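Local coordinates for protein nucleoporin NUP116 (Candida glabrata, PDB 3NF5) that forms part of the nuclear pore complex, to which its C-terminal domain, the piece in this crystal structure, probably targets it, at residues K131-T136 against G146-T151; V95-S100 against F150-A155. All blocks are in the same frame, centred on the assembly; numbering follows the deposited sequence. Where two conformers were deposited one is given.

Contact 1 sets the turn after helix 122-132 beside strand 147-152, and contact 2 pairs the C-terminal end of that same strand with strand 97-101. Their centres lie about 9 Å apart, and they share Phe150 and Thr151. Phe150 joins them most directly: Tyr148 OH lies over one face of its ring, toward the rim, and Ile99 CB over the opposite face. Further touches include His135 O to Val152 CG1 at 3.6 Å and Cys149 SG to Ser100 OG at 3.5 Å. Strand 147-152 runs between strands 97-101 and 137-142 in one antiparallel sheet, within a domain of the Nup98-type family.

Contact 1: residues K131-T136 against G146-T151; sequences KKIPHT and GTYCFT
Residues 131-136 leave the end of helix 122-132 and fold into a type II beta turn from Ile133 to Thr136, whose backbone comes closest to strand 147-152 at Thr136, its CA 5.9 Å from that of Thr151. Pro134 and His135 occupy the turn's two middle positions, His135 with a positive phi of 71°. The backbone bond closing the turn, from Thr136 N to Ile133 O, is weak. The Thr136 hydroxyl takes up the same acceptor: OG1 sits between the backbone N and the carbonyl carbon (chi1 66°) and donates to Ile133 O at 2.6 Å, approaching from above the carbonyl plane. That hydroxyl also accepts a bond from a water, 3.0 Å from OG1, and the water lies in the plane of the Tyr148 ring, 2.6 Å from Tyr148 OH. The two hydroxyls are therefore linked through solvent rather than directly.

Around this polar bridge the contact is apolar. CG of Tyr148 is anti to its backbone N (chi1 161°), and the phenol reaches out until its OH meets Ile133 CD1 at 3.6 Å, the two side chains crossing obliquely. Phe150 stacks with the same tyrosine; its CD2 lies 3.2 Å above the Tyr148 plane, toward the rim. Thr136 meets Phe150 with its carbon side, CB 3.8 Å from CD1 and CG2 alongside CD1 and CE1. On the backbone, Thr136 CA makes a CH...O contact with Thr151 O.

The type II turn connects helix 122-132 to a beta hairpin: it leads into strand 137-142, which pairs antiparallel with strand 147-152, and at the hairpin's other end Gly146 and Thr147 both face Asp142 in a G1 beta bulge.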
loop_
_atom_site.group_PDB
_atom_site.type_symbol
_atom_site.label_atom_id
_atom_site.label_comp_id
_atom_site.label_asym_id
_atom_site.label_seq_id
_atom_site.Cartn_x
_atom_site.Cartn_y
_atom_site.Cartn_z
ATOM N N LYS A 131 16.463 1.320 5.698
ATOM C CA LYS A 131 17.299 1.314 4.451
ATOM C C LYS A 131 17.749 -0.071 4.079
ATOM O O LYS A 131 18.042 -0.354 2.883
ATOM C CB LYS A 131 18.546 2.207 4.637
ATOM C CG LYS A 131 18.177 3.692 4.604
ATOM C CD LYS A 131 19.415 4.602 4.616
ATOM C CE LYS A 131 18.993 6.060 4.835
ATOM N NZ LYS A 131 20.199 6.865 5.153
ATOM N N LYS A 132 17.823 -0.953 5.097
ATOM C CA LYS A 132 18.272 -2.327 4.911
ATOM C C LYS A 132 17.223 -3.342 4.489
ATOM O O LYS A 132 17.603 -4.429 4.071
ATOM C CB LYS A 132 18.968 -2.871 6.151
ATOM C CG LYS A 132 20.217 -2.158 6.479
ATOM C CD LYS A 132 20.911 -2.710 7.742
ATOM C CE LYS A 132 21.813 -1.615 8.373
ATOM N NZ LYS A 132 22.615 -2.277 9.380
ATOM N N ILE A 133 15.941 -2.963 4.478
ATOM C CA ILE A 133 14.895 -3.928 4.128
ATOM C C ILE A 133 15.104 -4.522 2.751
ATOM O O ILE A 133 15.171 -3.769 1.729
ATOM C CB ILE A 133 13.472 -3.378 4.236
ATOM C CG1 ILE A 133 13.235 -2.838 5.650
ATOM C CG2 ILE A 133 12.529 -4.485 3.823
ATOM C CD1 ILE A 133 11.849 -2.129 5.891
ATOM N N PRO A 134 15.224 -5.866 2.705
ATOM C CA PRO A 134 15.418 -6.453 1.430
ATOM C C PRO A 134 14.280 -6.168 0.408
ATOM O O PRO A 134 13.057 -6.062 0.759
ATOM C CB PRO A 134 15.612 -7.936 1.760
ATOM C CG PRO A 134 16.299 -7.837 3.071
ATOM C CD PRO A 134 15.438 -6.863 3.757
ATOM N N HIS A 135 14.755 -5.903 -0.810
ATOM C CA HIS A 135 13.911 -5.720 -2.019
ATOM C C HIS A 135 13.153 -4.443 -1.987
ATOM O O HIS A 135 12.077 -4.346 -2.541
ATOM C CB HIS A 135 12.932 -6.867 -2.170
ATOM C CG HIS A 135 13.590 -8.158 -2.507
ATOM N ND1 HIS A 135 14.110 -8.406 -3.766
ATOM C CD2 HIS A 135 13.816 -9.270 -1.769
ATOM C CE1 HIS A 135 14.630 -9.621 -3.778
ATOM N NE2 HIS A 135 14.461 -10.164 -2.583
ATOM N N THR A 136 13.719 -3.451 -1.318
ATOM C CA THR A 136 13.138 -2.162 -1.235
ATOM C C THR A 136 14.262 -1.228 -1.630
ATOM O O THR A 136 15.406 -1.581 -1.479
ATOM C CB THR A 136 12.644 -1.820 0.215
ATOM O OG1 THR A 136 13.769 -1.722 1.101
ATOM C CG2 THR A 136 11.682 -2.824 0.706
ATOM N N GLY A 146 5.962 10.262 10.738
ATOM C CA GLY A 146 6.023 8.795 10.611
ATOM C C GLY A 146 5.798 8.251 9.194
ATOM O O GLY A 146 5.554 7.077 9.006
ATOM N N THR A 147 5.898 9.096 8.190
ATOM C CA THR A 147 5.773 8.627 6.796
ATOM C C THR A 147 7.083 8.025 6.284
ATOM O O THR A 147 8.154 8.633 6.374
ATOM C CB THR A 147 5.245 9.741 5.885
ATOM O OG1 THR A 147 3.949 10.115 6.337
ATOM C CG2 THR A 147 5.140 9.218 4.387
ATOM N N TYR A 148 6.997 6.818 5.770
ATOM C CA TYR A 148 8.111 6.078 5.213
ATOM C C TYR A 148 7.753 5.850 3.762
ATOM O O TYR A 148 6.680 5.393 3.473
ATOM C CB TYR A 148 8.273 4.772 5.915
ATOM C CG TYR A 148 9.051 3.643 5.268
ATOM C CD1 TYR A 148 10.329 3.817 4.738
ATOM C CD2 TYR A 148 8.526 2.400 5.228
ATOM C CE1 TYR A 148 11.030 2.744 4.189
ATOM C CE2 TYR A 148 9.209 1.357 4.714
ATOM C CZ TYR A 148 10.433 1.552 4.138
ATOM O OH TYR A 148 11.068 0.478 3.608
ATOM N N CYS A 149 8.645 6.260 2.884
ATOM C CA CYS A 149 8.447 6.083 1.454
ATOM C C CYS A 149 9.598 5.319 0.852
ATOM O O CYS A 149 10.774 5.610 1.136
ATOM C CB CYS A 149 8.369 7.415 0.738
ATOM S SG CYS A 149 6.967 8.416 1.151
ATOM N N PHE A 150 9.258 4.378 -0.034
ATOM C CA PHE A 150 10.257 3.593 -0.753
ATOM C C PHE A 150 9.701 3.083 -2.100
ATOM O O PHE A 150 8.481 3.146 -2.352
ATOM C CB PHE A 150 10.693 2.426 0.104
ATOM C CG PHE A 150 9.610 1.431 0.395
ATOM C CD1 PHE A 150 9.522 0.228 -0.329
ATOM C CD2 PHE A 150 8.685 1.690 1.409
ATOM C CE1 PHE A 150 8.508 -0.732 -0.042
ATOM C CE2 PHE A 150 7.714 0.795 1.701
ATOM C CZ PHE A 150 7.611 -0.456 0.985
ATOM N N THR A 151 10.594 2.623 -2.960
ATOM C CA THR A 151 10.201 1.990 -4.223
ATOM C C THR A 151 10.623 0.540 -4.234
ATOM O O THR A 151 11.515 0.107 -3.459
ATOM C CB THR A 151 10.727 2.721 -5.467
ATOM O OG1 THR A 151 12.149 2.653 -5.524
ATOM C CG2 THR A 151 10.317 4.157 -5.478
HETATM O O HOH W 1 13.421 0.846 2.644
#

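Contact 2: residues V95-S100 against F150-A155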
loop_
_atom_site.group_PDB
_atom_site.type_symbol
_atom_site.label_atom_id
_atom_site.label_comp_id
_atom_site.label_asym_id
_atom_site.label_seq_id
_atom_site.Cartn_x
_atom_site.Cartn_y
_atom_site.Cartn_z
ATOM N N VAL A 95 5.188 -5.098 -10.919
ATOM C CA VAL A 95 5.928 -4.090 -11.635
ATOM C C VAL A 95 6.395 -2.995 -10.645
ATOM O O VAL A 95 6.145 -3.095 -9.412
ATOM C CB VAL A 95 5.029 -3.450 -12.733
ATOM C CG1 VAL A 95 4.510 -4.545 -13.737
ATOM C CG2 VAL A 95 3.837 -2.653 -12.119
ATOM N N ARG A 96 7.046 -1.970 -11.169
ATOM C CA ARG A 96 7.703 -0.963 -10.362
ATOM C C ARG A 96 6.641 -0.096 -9.650
ATOM O O ARG A 96 5.639 0.244 -10.254
ATOM C CB ARG A 96 8.618 -0.148 -11.246
ATOM C CG ARG A 96 9.626 0.707 -10.538
ATOM C CD ARG A 96 10.659 1.207 -11.513
ATOM N NE ARG A 96 9.979 1.753 -12.696
ATOM C CZ ARG A 96 9.726 3.051 -12.933
ATOM N NH1 ARG A 96 10.134 4.005 -12.100
ATOM N NH2 ARG A 96 9.067 3.400 -14.037
ATOM N N ALA A 97 6.905 0.272 -8.401
ATOM C CA ALA A 97 5.887 0.939 -7.569
ATOM C C ALA A 97 6.572 1.765 -6.476
ATOM O O ALA A 97 7.716 1.523 -6.145
ATOM C CB ALA A 97 4.886 -0.079 -6.971
ATOM N N ARG A 98 5.879 2.764 -5.973
ATOM C CA ARG A 98 6.345 3.557 -4.859
ATOM C C ARG A 98 5.284 3.286 -3.826
ATOM O O ARG A 98 4.017 3.442 -4.093
ATOM C CB ARG A 98 6.399 5.038 -5.191
ATOM C CG ARG A 98 6.658 5.944 -4.011
ATOM C CD ARG A 98 6.906 7.427 -4.386
ATOM N NE ARG A 98 8.154 7.648 -5.135
ATOM C CZ ARG A 98 8.237 8.006 -6.411
ATOM N NH1 ARG A 98 7.145 8.205 -7.175
ATOM N NH2 ARG A 98 9.444 8.152 -6.936
ATOM N N ILE A 99 5.796 2.916 -2.656
ATOM C CA ILE A 99 4.942 2.615 -1.481
ATOM C C ILE A 99 5.149 3.630 -0.346
ATOM O O ILE A 99 6.287 3.998 -0.017
ATOM C CB ILE A 99 5.211 1.178 -1.045
ATOM C CG1 ILE A 99 4.893 0.225 -2.236
ATOM C CG2 ILE A 99 4.324 0.845 0.252
ATOM C CD1 ILE A 99 5.155 -1.221 -2.067
ATOM N N SER A 100 4.055 4.149 0.202
ATOM C CA SER A 100 4.122 5.051 1.350
ATOM C C SER A 100 3.367 4.375 2.535
ATOM O O SER A 100 2.286 3.881 2.344
ATOM C CB SER A 100 3.476 6.411 1.034
ATOM O OG SER A 100 4.046 7.051 -0.129
ATOM N N PHE A 150 9.258 4.378 -0.034
ATOM C CA PHE A 150 10.257 3.593 -0.753
ATOM C C PHE A 150 9.701 3.083 -2.100
ATOM O O PHE A 150 8.481 3.146 -2.352
ATOM C CB PHE A 150 10.693 2.426 0.104
ATOM C CG PHE A 150 9.610 1.431 0.395
ATOM C CD1 PHE A 150 9.522 0.228 -0.329
ATOM C CD2 PHE A 150 8.685 1.690 1.409
ATOM C CE1 PHE A 150 8.508 -0.732 -0.042
ATOM C CE2 PHE A 150 7.714 0.795 1.701
ATOM C CZ PHE A 150 7.611 -0.456 0.985
ATOM N N THR A 151 10.594 2.623 -2.960
ATOM C CA THR A 151 10.201 1.990 -4.223
ATOM C C THR A 151 10.623 0.540 -4.234
ATOM O O THR A 151 11.515 0.107 -3.459
ATOM C CB THR A 151 10.727 2.721 -5.467
ATOM O OG1 THR A 151 12.149 2.653 -5.524
ATOM C CG2 THR A 151 10.317 4.157 -5.478
ATOM N N VAL A 152 9.929 -0.205 -5.093
ATOM C CA VAL A 152 10.196 -1.597 -5.357
ATOM C C VAL A 152 10.274 -1.704 -6.866
ATOM O O VAL A 152 9.562 -1.019 -7.576
ATOM C CB VAL A 152 9.111 -2.449 -4.710
ATOM C CG1 VAL A 152 9.158 -2.297 -3.190
ATOM C CG2 VAL A 152 7.696 -2.049 -5.168
ATOM N N ASP A 153 11.232 -2.450 -7.370
ATOM C CA ASP A 153 11.365 -2.770 -8.801
ATOM C C ASP A 153 10.213 -3.635 -9.375
ATOM O O ASP A 153 9.702 -3.435 -10.510
ATOM C CB ASP A 153 12.666 -3.548 -8.994
ATOM C CG ASP A 153 13.882 -2.772 -8.635
ATOM O OD1 ASP A 153 13.852 -1.545 -8.776
ATOM O OD2 ASP A 153 14.913 -3.394 -8.247
ATOM N N HIS A 154 9.813 -4.614 -8.589
ATOM C CA HIS A 154 8.723 -5.531 -8.944
ATOM C C HIS A 154 7.925 -5.744 -7.646
ATOM O O HIS A 154 8.430 -6.383 -6.716
ATOM C CB HIS A 154 9.301 -6.868 -9.471
ATOM C CG HIS A 154 10.141 -6.727 -10.704
ATOM N ND1 HIS A 154 9.595 -6.560 -11.958
ATOM C CD2 HIS A 154 11.475 -6.629 -10.865
ATOM C CE1 HIS A 154 10.558 -6.405 -12.846
ATOM N NE2 HIS A 154 11.711 -6.423 -12.205
ATOM N N ALA A 155 6.715 -5.200 -7.589
ATOM C CA ALA A 155 6.003 -5.054 -6.322
ATOM C C ALA A 155 5.760 -6.339 -5.505
ATOM O O ALA A 155 5.704 -6.274 -4.277
ATOM C CB ALA A 155 4.686 -4.276 -6.537
#
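Ile99 and Phe150 lie side by side on the same face of the sheet, and their packing is the heart of this antiparallel pairing. Phe150 CG sits between its backbone N and carbonyl carbon (chi1 64°), which turns the ring back toward the neighbouring strand. Ile99 CB comes over a ring face, 3.9 Å from the centroid in a CH-pi contact, with CG2 near CZ and CE2 and CD1 near CE1. On the same face of the sheet Ile99 CD1 also reaches Val152 CG2 at 4.1 Å, and Val152 CG2 in turn touches Ala97 CB.

The opposite face of the sheet carries Arg98 and Thr151, pointing the same way with Arg98 CB 4.0 Å from Thr151 CG2. The Arg98 chain, bent at chi3, runs alongside Thr151, and its NE forms a salt bridge with Glu139 on strand 137-142.

Four backbone bonds fix the register. Ala97 and Val152 form one hydrogen-bonded pair, Ile99 and Phe150 the next, with Arg98 and Thr151 the non-hydrogen-bonded pair between; the shortest bond, Ile99 N to Phe150 O, is 2.7 Å and runs nearly along the C=O axis. Beyond Val152 the chain curls back, and Ala155 N donates to Val95 O at 2.8 Å from above the carbonyl plane, a more bent bond (135° at the hydrogen).

The pair occupies the interior of the sheet: strand 47-51 lies along the far side of strand 97-101, its Ile49 touching Ala97 and Ile99, while strand 137-142 flanks strand 147-152, where His137 NE2 and Asp153 OD2 are hydrogen-bonded.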